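N utilization substance protein B (Aquifex aeolicus, PDB 3R2C) probably acts in transcription antitermination of ribosomal RNA operons, binding specifically to the boxA antiterminator sequence in their RNA. Local coordinates at residues 5-10 with 45-50; 12-17 with 30-35. One frame throughout, in Å; residues are numbered along the deposited sequence.

Contact 1: 5-10 with 45-50; sequences KGARDT and EYAKKL. With nucleotides of chain E.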
loop_
_atom_site.group_PDB
_atom_site.type_symbol
_atom_site.label_atom_id
_atom_site.label_comp_id
_atom_site.label_asym_id
_atom_site.label_seq_id
_atom_site.Cartn_x
_atom_site.Cartn_y
_atom_site.Cartn_z
ATOM N N LYS A 5 5.691 6.031 -14.310
ATOM C CA LYS A 5 4.509 6.336 -13.507
ATOM C C LYS A 5 3.732 5.051 -13.218
ATOM O O LYS A 5 3.356 4.778 -12.075
ATOM C CB LYS A 5 3.598 7.343 -14.211
ATOM C CG LYS A 5 2.415 7.807 -13.378
ATOM C CD LYS A 5 1.639 8.930 -14.118
ATOM C CE LYS A 5 0.396 9.389 -13.342
ATOM N NZ LYS A 5 0.772 10.097 -12.075
ATOM N N GLY A 6 3.484 4.262 -14.258
ATOM C CA GLY A 6 2.816 2.984 -14.086
ATOM C C GLY A 6 3.624 2.034 -13.210
ATOM O O GLY A 6 3.063 1.289 -12.410
ATOM N N ALA A 7 4.942 2.057 -13.353
ATOM C CA ALA A 7 5.799 1.154 -12.568
ATOM C C ALA A 7 5.736 1.500 -11.077
ATOM O O ALA A 7 5.765 0.612 -10.225
ATOM C CB ALA A 7 7.231 1.229 -13.062
ATOM N N ARG A 8 5.650 2.791 -10.773
ATOM C CA ARG A 8 5.489 3.245 -9.389
ATOM C C ARG A 8 4.142 2.809 -8.809
ATOM O O ARG A 8 4.060 2.441 -7.635
ATOM C CB ARG A 8 5.647 4.765 -9.313
ATOM C CG ARG A 8 7.088 5.186 -9.544
ATOM C CD ARG A 8 7.238 6.696 -9.780
ATOM N NE ARG A 8 8.607 7.006 -10.198
ATOM C CZ ARG A 8 8.931 7.730 -11.266
ATOM N NH1 ARG A 8 7.979 8.287 -12.025
ATOM N NH2 ARG A 8 10.208 7.921 -11.565
ATOM N N ASP A 9 3.088 2.838 -9.619
ATOM C CA ASP A 9 1.806 2.312 -9.157
ATOM C C ASP A 9 1.903 0.807 -8.832
ATOM O O ASP A 9 1.428 0.347 -7.786
ATOM C CB ASP A 9 0.705 2.559 -10.191
ATOM C CG ASP A 9 -0.617 1.890 -9.801
ATOM O OD1 ASP A 9 -1.330 2.439 -8.934
ATOM O OD2 ASP A 9 -0.940 0.807 -10.341
ATOM N N THR A 10 2.534 0.039 -9.713
ATOM C CA THR A 10 2.730 -1.390 -9.451
ATOM C C THR A 10 3.488 -1.613 -8.149
ATOM O O THR A 10 3.077 -2.419 -7.310
ATOM C CB THR A 10 3.500 -2.053 -10.606
ATOM O OG1 THR A 10 2.717 -1.950 -11.801
ATOM C CG2 THR A 10 3.792 -3.516 -10.302
ATOM N N GLU A 45 10.393 -4.374 -15.386
ATOM C CA GLU A 45 11.721 -4.384 -14.796
ATOM C C GLU A 45 11.913 -3.216 -13.832
ATOM O O GLU A 45 12.537 -3.378 -12.786
ATOM C CB GLU A 45 12.798 -4.398 -15.886
ATOM C CG GLU A 45 12.878 -5.768 -16.567
ATOM C CD GLU A 45 14.145 -5.968 -17.371
ATOM O OE1 GLU A 45 14.923 -5.001 -17.526
ATOM O OE2 GLU A 45 14.358 -7.103 -17.849
ATOM N N TYR A 46 11.361 -2.053 -14.154
ATOM C CA TYR A 46 11.508 -0.915 -13.252
ATOM C C TYR A 46 10.697 -1.133 -11.962
ATOM O O TYR A 46 11.188 -0.859 -10.871
ATOM C CB TYR A 46 11.107 0.396 -13.929
ATOM C CG TYR A 46 11.678 1.598 -13.205
ATOM C CD1 TYR A 46 13.037 1.875 -13.271
ATOM C CD2 TYR A 46 10.870 2.431 -12.423
ATOM C CE1 TYR A 46 13.584 2.954 -12.610
ATOM C CE2 TYR A 46 11.411 3.524 -11.749
ATOM C CZ TYR A 46 12.775 3.777 -11.854
ATOM O OH TYR A 46 13.358 4.843 -11.201
ATOM N N ALA A 47 9.462 -1.615 -12.095
ATOM C CA ALA A 47 8.652 -1.982 -10.934
ATOM C C ALA A 47 9.380 -3.000 -10.052
ATOM O O ALA A 47 9.372 -2.886 -8.819
ATOM C CB ALA A 47 7.305 -2.554 -11.377
ATOM N N LYS A 48 9.988 -4.007 -10.673
ATOM C CA LYS A 48 10.663 -5.061 -9.915
ATOM C C LYS A 48 11.837 -4.469 -9.117
ATOM O O LYS A 48 12.084 -4.854 -7.966
ATOM C CB LYS A 48 11.162 -6.154 -10.860
ATOM C CG LYS A 48 11.852 -7.340 -10.186
ATOM C CD LYS A 48 12.418 -8.287 -11.244
ATOM C CE LYS A 48 12.372 -9.749 -10.807
ATOM N NZ LYS A 48 12.008 -10.658 -11.941
ATOM N N LYS A 49 12.538 -3.519 -9.726
ATOM C CA LYS A 49 13.677 -2.871 -9.086
ATOM C C LYS A 49 13.248 -1.967 -7.917
ATOM O O LYS A 49 13.896 -1.963 -6.871
ATOM C CB LYS A 49 14.478 -2.070 -10.106
ATOM C CG LYS A 49 15.803 -1.545 -9.563
ATOM C CD LYS A 49 16.761 -1.248 -10.694
ATOM C CE LYS A 49 16.179 -0.209 -11.615
ATOM N NZ LYS A 49 15.950 1.057 -10.879
ATOM N N LEU A 50 12.153 -1.224 -8.086
ATOM C CA LEU A 50 11.600 -0.408 -7.000
ATOM C C LEU A 50 11.223 -1.285 -5.822
ATOM O O LEU A 50 11.578 -0.978 -4.686
ATOM C CB LEU A 50 10.354 0.358 -7.451
ATOM C CG LEU A 50 10.597 1.451 -8.484
ATOM C CD1 LEU A 50 9.252 1.949 -9.070
ATOM C CD2 LEU A 50 11.382 2.588 -7.855
ATOM O "O5'" G E 1 6.760 12.753 -21.757
ATOM C "C5'" G E 1 5.340 12.846 -21.742
ATOM C "C4'" G E 1 4.848 13.599 -20.533
ATOM O "O4'" G E 1 5.123 12.815 -19.334
ATOM C "C3'" G E 1 5.511 14.949 -20.290
ATOM O "O3'" G E 1 4.592 15.755 -19.560
ATOM C "C2'" G E 1 6.684 14.551 -19.391
ATOM O "O2'" G E 1 7.271 15.605 -18.655
ATOM C "C1'" G E 1 5.992 13.533 -18.484
ATOM N N9 G E 1 6.876 12.573 -17.826
ATOM C C8 G E 1 8.071 11.987 -18.183
ATOM N N7 G E 1 8.495 11.134 -17.277
ATOM C C5 G E 1 7.522 11.158 -16.285
ATOM C C6 G E 1 7.399 10.469 -15.041
ATOM O O6 G E 1 8.174 9.658 -14.550
ATOM N N1 G E 1 6.235 10.801 -14.351
ATOM C C2 G E 1 5.307 11.704 -14.804
ATOM N N2 G E 1 4.236 11.940 -14.041
ATOM N N3 G E 1 5.416 12.356 -15.944
ATOM C C4 G E 1 6.532 12.038 -16.618
ATOM P P G E 2 4.423 17.327 -19.842
ATOM O OP1 G E 2 3.107 17.515 -20.433
ATOM O OP2 G E 2 5.625 17.783 -20.586
ATOM O "O5'" G E 2 4.436 17.920 -18.369
ATOM C "C5'" G E 2 4.044 19.253 -18.089
ATOM C "C4'" G E 2 3.614 19.390 -16.645
ATOM O "O4'" G E 2 2.373 18.666 -16.431
ATOM C "C3'" G E 2 4.563 18.786 -15.609
ATOM O "O3'" G E 2 5.664 19.622 -15.309
ATOM C "C2'" G E 2 3.646 18.543 -14.417
ATOM O "O2'" G E 2 3.446 19.738 -13.676
ATOM C "C1'" G E 2 2.331 18.162 -15.108
ATOM N N9 G E 2 2.129 16.698 -15.159
ATOM C C8 G E 2 2.519 15.827 -16.142
ATOM N N7 G E 2 2.209 14.589 -15.867
ATOM C C5 G E 2 1.587 14.644 -14.629
ATOM C C6 G E 2 1.038 13.606 -13.829
ATOM O O6 G E 2 0.990 12.389 -14.081
ATOM N N1 G E 2 0.492 14.099 -12.648
ATOM C C2 G E 2 0.500 15.421 -12.278
ATOM N N2 G E 2 -0.077 15.694 -11.107
ATOM N N3 G E 2 1.017 16.400 -13.016
ATOM C C4 G E 2 1.537 15.941 -14.173
#

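Contact 2: 12-17 with 30-35; sequences FLVLYR and KEVVEE. With ACT (acetate ion), chain K.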
loop_
_atom_site.group_PDB
_atom_site.type_symbol
_atom_site.label_atom_id
_atom_site.label_comp_id
_atom_site.label_asym_id
_atom_site.label_seq_id
_atom_site.Cartn_x
_atom_site.Cartn_y
_atom_site.Cartn_z
ATOM N N PHE A 12 3.965 0.438 -5.612
ATOM C CA PHE A 12 3.159 0.853 -4.460
ATOM C C PHE A 12 2.150 -0.235 -4.054
ATOM O O PHE A 12 2.007 -0.557 -2.863
ATOM C CB PHE A 12 2.395 2.150 -4.738
ATOM C CG PHE A 12 1.299 2.398 -3.745
ATOM C CD1 PHE A 12 1.585 2.972 -2.520
ATOM C CD2 PHE A 12 -0.017 2.030 -4.031
ATOM C CE1 PHE A 12 0.573 3.180 -1.578
ATOM C CE2 PHE A 12 -1.024 2.233 -3.107
ATOM C CZ PHE A 12 -0.725 2.807 -1.869
ATOM N N LEU A 13 1.458 -0.801 -5.037
ATOM C CA LEU A 13 0.459 -1.832 -4.765
ATOM C C LEU A 13 1.102 -3.030 -4.087
ATOM O O LEU A 13 0.507 -3.640 -3.185
ATOM C CB LEU A 13 -0.251 -2.274 -6.058
ATOM C CG LEU A 13 -1.101 -1.164 -6.699
ATOM C CD1 LEU A 13 -1.805 -1.643 -7.967
ATOM C CD2 LEU A 13 -2.129 -0.615 -5.705
ATOM N N VAL A 14 2.317 -3.368 -4.509
ATOM C CA VAL A 14 3.008 -4.501 -3.910
ATOM C C VAL A 14 3.387 -4.208 -2.455
ATOM O O VAL A 14 3.131 -5.030 -1.590
ATOM C CB VAL A 14 4.214 -4.978 -4.753
ATOM C CG1 VAL A 14 4.989 -6.088 -4.019
ATOM C CG2 VAL A 14 3.722 -5.508 -6.128
ATOM N N LEU A 15 3.963 -3.037 -2.189
ATOM C CA LEU A 15 4.339 -2.660 -0.834
ATOM C C LEU A 15 3.106 -2.582 0.066
ATOM O O LEU A 15 3.147 -3.004 1.208
ATOM C CB LEU A 15 5.076 -1.307 -0.834
ATOM C CG LEU A 15 6.430 -1.313 -1.561
ATOM C CD1 LEU A 15 7.102 0.076 -1.541
ATOM C CD2 LEU A 15 7.369 -2.366 -0.954
ATOM N N TYR A 16 2.013 -2.042 -0.465
ATOM C CA TYR A 16 0.756 -1.930 0.266
ATOM C C TYR A 16 0.263 -3.327 0.665
ATOM O O TYR A 16 -0.049 -3.581 1.836
ATOM C CB TYR A 16 -0.259 -1.162 -0.596
ATOM C CG TYR A 16 -1.707 -1.150 -0.118
ATOM C CD1 TYR A 16 -2.144 -0.239 0.840
ATOM C CD2 TYR A 16 -2.638 -2.023 -0.659
ATOM C CE1 TYR A 16 -3.474 -0.214 1.256
ATOM C CE2 TYR A 16 -3.959 -2.001 -0.260
ATOM C CZ TYR A 16 -4.371 -1.099 0.701
ATOM O OH TYR A 16 -5.688 -1.107 1.106
ATOM N N ARG A 17 0.242 -4.257 -0.286
ATOM C CA ARG A 17 -0.166 -5.632 0.017
ATOM C C ARG A 17 0.765 -6.339 0.985
ATOM O O ARG A 17 0.329 -7.122 1.834
ATOM C CB ARG A 17 -0.235 -6.460 -1.261
ATOM C CG ARG A 17 -1.584 -6.413 -1.889
ATOM C CD ARG A 17 -1.577 -7.020 -3.270
ATOM N NE ARG A 17 -2.594 -6.383 -4.089
ATOM C CZ ARG A 17 -3.097 -6.905 -5.199
ATOM N NH1 ARG A 17 -2.688 -8.090 -5.620
ATOM N NH2 ARG A 17 -4.028 -6.240 -5.859
ATOM N N LYS A 30 4.199 -10.987 -8.354
ATOM C CA LYS A 30 3.606 -11.811 -9.393
ATOM C C LYS A 30 2.087 -11.597 -9.436
ATOM O O LYS A 30 1.516 -11.468 -10.515
ATOM C CB LYS A 30 3.989 -13.286 -9.167
ATOM C CG LYS A 30 3.322 -14.305 -10.089
ATOM C CD LYS A 30 3.465 -15.741 -9.546
ATOM C CE LYS A 30 4.838 -16.361 -9.837
ATOM N NZ LYS A 30 5.008 -17.706 -9.193
ATOM N N GLU A 31 1.429 -11.521 -8.274
ATOM C CA GLU A 31 -0.017 -11.280 -8.242
ATOM C C GLU A 31 -0.394 -9.951 -8.905
ATOM O O GLU A 31 -1.336 -9.879 -9.702
ATOM C CB GLU A 31 -0.547 -11.262 -6.805
ATOM C CG GLU A 31 -0.723 -12.610 -6.164
ATOM C CD GLU A 31 -1.285 -12.503 -4.745
ATOM O OE1 GLU A 31 -1.726 -11.400 -4.344
ATOM O OE2 GLU A 31 -1.286 -13.522 -4.035
ATOM N N VAL A 32 0.325 -8.887 -8.561
ATOM C CA VAL A 32 -0.017 -7.568 -9.094
ATOM C C VAL A 32 0.227 -7.489 -10.604
ATOM O O VAL A 32 -0.575 -6.915 -11.339
ATOM C CB VAL A 32 0.739 -6.443 -8.357
ATOM C CG1 VAL A 32 0.491 -5.097 -9.045
ATOM C CG2 VAL A 32 0.297 -6.387 -6.892
ATOM N N VAL A 33 1.331 -8.070 -11.060
ATOM C CA VAL A 33 1.668 -8.073 -12.481
ATOM C C VAL A 33 0.559 -8.768 -13.282
ATOM O O VAL A 33 0.132 -8.287 -14.340
ATOM C CB VAL A 33 3.040 -8.765 -12.723
ATOM C CG1 VAL A 33 3.196 -9.204 -14.180
ATOM C CG2 VAL A 33 4.194 -7.841 -12.301
ATOM N N GLU A 34 0.068 -9.889 -12.776
ATOM C CA GLU A 34 -1.008 -10.602 -13.465
ATOM C C GLU A 34 -2.318 -9.818 -13.455
ATOM O O GLU A 34 -3.024 -9.792 -14.451
ATOM C CB GLU A 34 -1.209 -11.988 -12.851
ATOM C CG GLU A 34 0.032 -12.865 -12.962
ATOM C CD GLU A 34 -0.214 -14.300 -12.533
ATOM O OE1 GLU A 34 -1.362 -14.620 -12.145
ATOM O OE2 GLU A 34 0.743 -15.108 -12.585
ATOM N N GLU A 35 -2.644 -9.172 -12.340
ATOM C CA GLU A 35 -3.888 -8.408 -12.248
ATOM C C GLU A 35 -3.892 -7.178 -13.144
ATOM O O GLU A 35 -4.926 -6.827 -13.706
ATOM C CB GLU A 35 -4.147 -7.969 -10.809
ATOM C CG GLU A 35 -4.559 -9.111 -9.901
ATOM C CD GLU A 35 -4.321 -8.792 -8.444
ATOM O OE1 GLU A 35 -4.019 -7.618 -8.151
ATOM O OE2 GLU A 35 -4.423 -9.707 -7.599
HETATM C C ACT K . 7.763 -16.237 -6.857
HETATM O O ACT K . 8.002 -16.808 -5.764
HETATM O OXT ACT K . 6.711 -16.582 -7.439
HETATM C CH3 ACT K . 8.681 -15.201 -7.446
#

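Contact 1: 5-10 with 45-50
At the RNA-binding end of this all-helical NusB fold, Ala-7 and Ala-47 mark a close crossing of two helices, one of which carries the residues that hold the nucleotides. The segment axes come within 8.2 Å at -44°, and the methyls CB of Ala-7 and CB of Ala-47 lie 4.1 Å apart; two small residues at the crossing go with this near approach. CB of Ala-47 also touches CG2 of Thr-10 at 3.8 Å. Tyr-46 meets CB of Ala-7 with its ring edge, through CD2 at 3.9 Å, its CG being anti to the backbone N (chi1 -161°). CD1 of Leu-50 lies 3.9 Å from CG of Arg-8, packing against the aliphatic root of a chain extended as far as NE. Beyond it, NH1 of Arg-8 donates to O6 of G1 of chain E at 2.9 Å and 161°, near the guanidinium plane, while NZ of Lys-5 makes a weak hydrogen bond to O6 of G2 of chain E. Asp-106 binds both Arg-8 and Lys-5, and Glu-91 takes NE of Arg-8 and the hydroxyl of Tyr-46. Phe-29 of helix 25-36 packs on Thr-10 and Ala-47, and Val-103 of helix 100-114 touches Arg-8.

Contact 2: 12-17 with 30-35
The short segments 12-17 and 30-35 cross obliquely in a broadly antiparallel sense, their N-to-C directions 135° apart and their axes 9.7 Å at closest, with Val-14 and Val-32 the pair whose CA atoms lie nearest. Val-32 is the apolar centre: its CG2 meets CG2 of Val-14 at 3.6 Å, while its CG1 lies 4.2 Å from CB of Leu-13. The same CG2 sits over one face of the Arg-17 guanidinium, 3.6 Å above the plane and offset toward the rim, so a methyl backs the charged group. Arg-17 reaches out extended from CG to NE and meets Glu-35 tip to tip, in an end-on grip with two nitrogens. NH2 of Arg-17 donates to OE1 of Glu-35 at 2.7 Å, using the syn lone pair, and NH1 of Arg-17 reaches OE2 of Glu-35 at 3.1 Å and 155°. NH1 of Arg-17 also bonds OE1 of Glu-35, which thus accepts from both nitrogens. The guanidinium and carboxylate planes are turned 49° apart, so the pair is twisted rather than coplanar. Glu-31 adds a long salt bridge, its OE1 3.7 Å from NH1 of Arg-17; its stronger partner is Arg-21. An alanine in place of Arg-17 would probably leave Glu-35 without its mate across the helices and uncover the methyl of Val-32. OE2 of Glu-35 has a second partner, a basic side chain of the other protein chain. This is a helical hairpin of the NusB fold, its valine core edged by a salt-bridge network that extends into a protein-protein interface.

How the contacts relate
From the N terminus, helix 3-21 comes first and supplies one side of both contacts: residues 5-10 near its start, then 12-17 further on. After the turn, helix 25-36 folds back, and contact 2 closes the shorter loop, with 12 residues between its segments. The chain goes on into helix 41-56, where contact 1 closes a longer loop of 34 residues that encloses the first; the two do not cross. Helix 3-21 is thus tied to both of the helices that follow it. The two contacts also touch, CG2 of Thr-10 lying 3.9 Å from CG1 of Val-32, which joins the RNA-facing end of the bundle to the part facing the other protein chain.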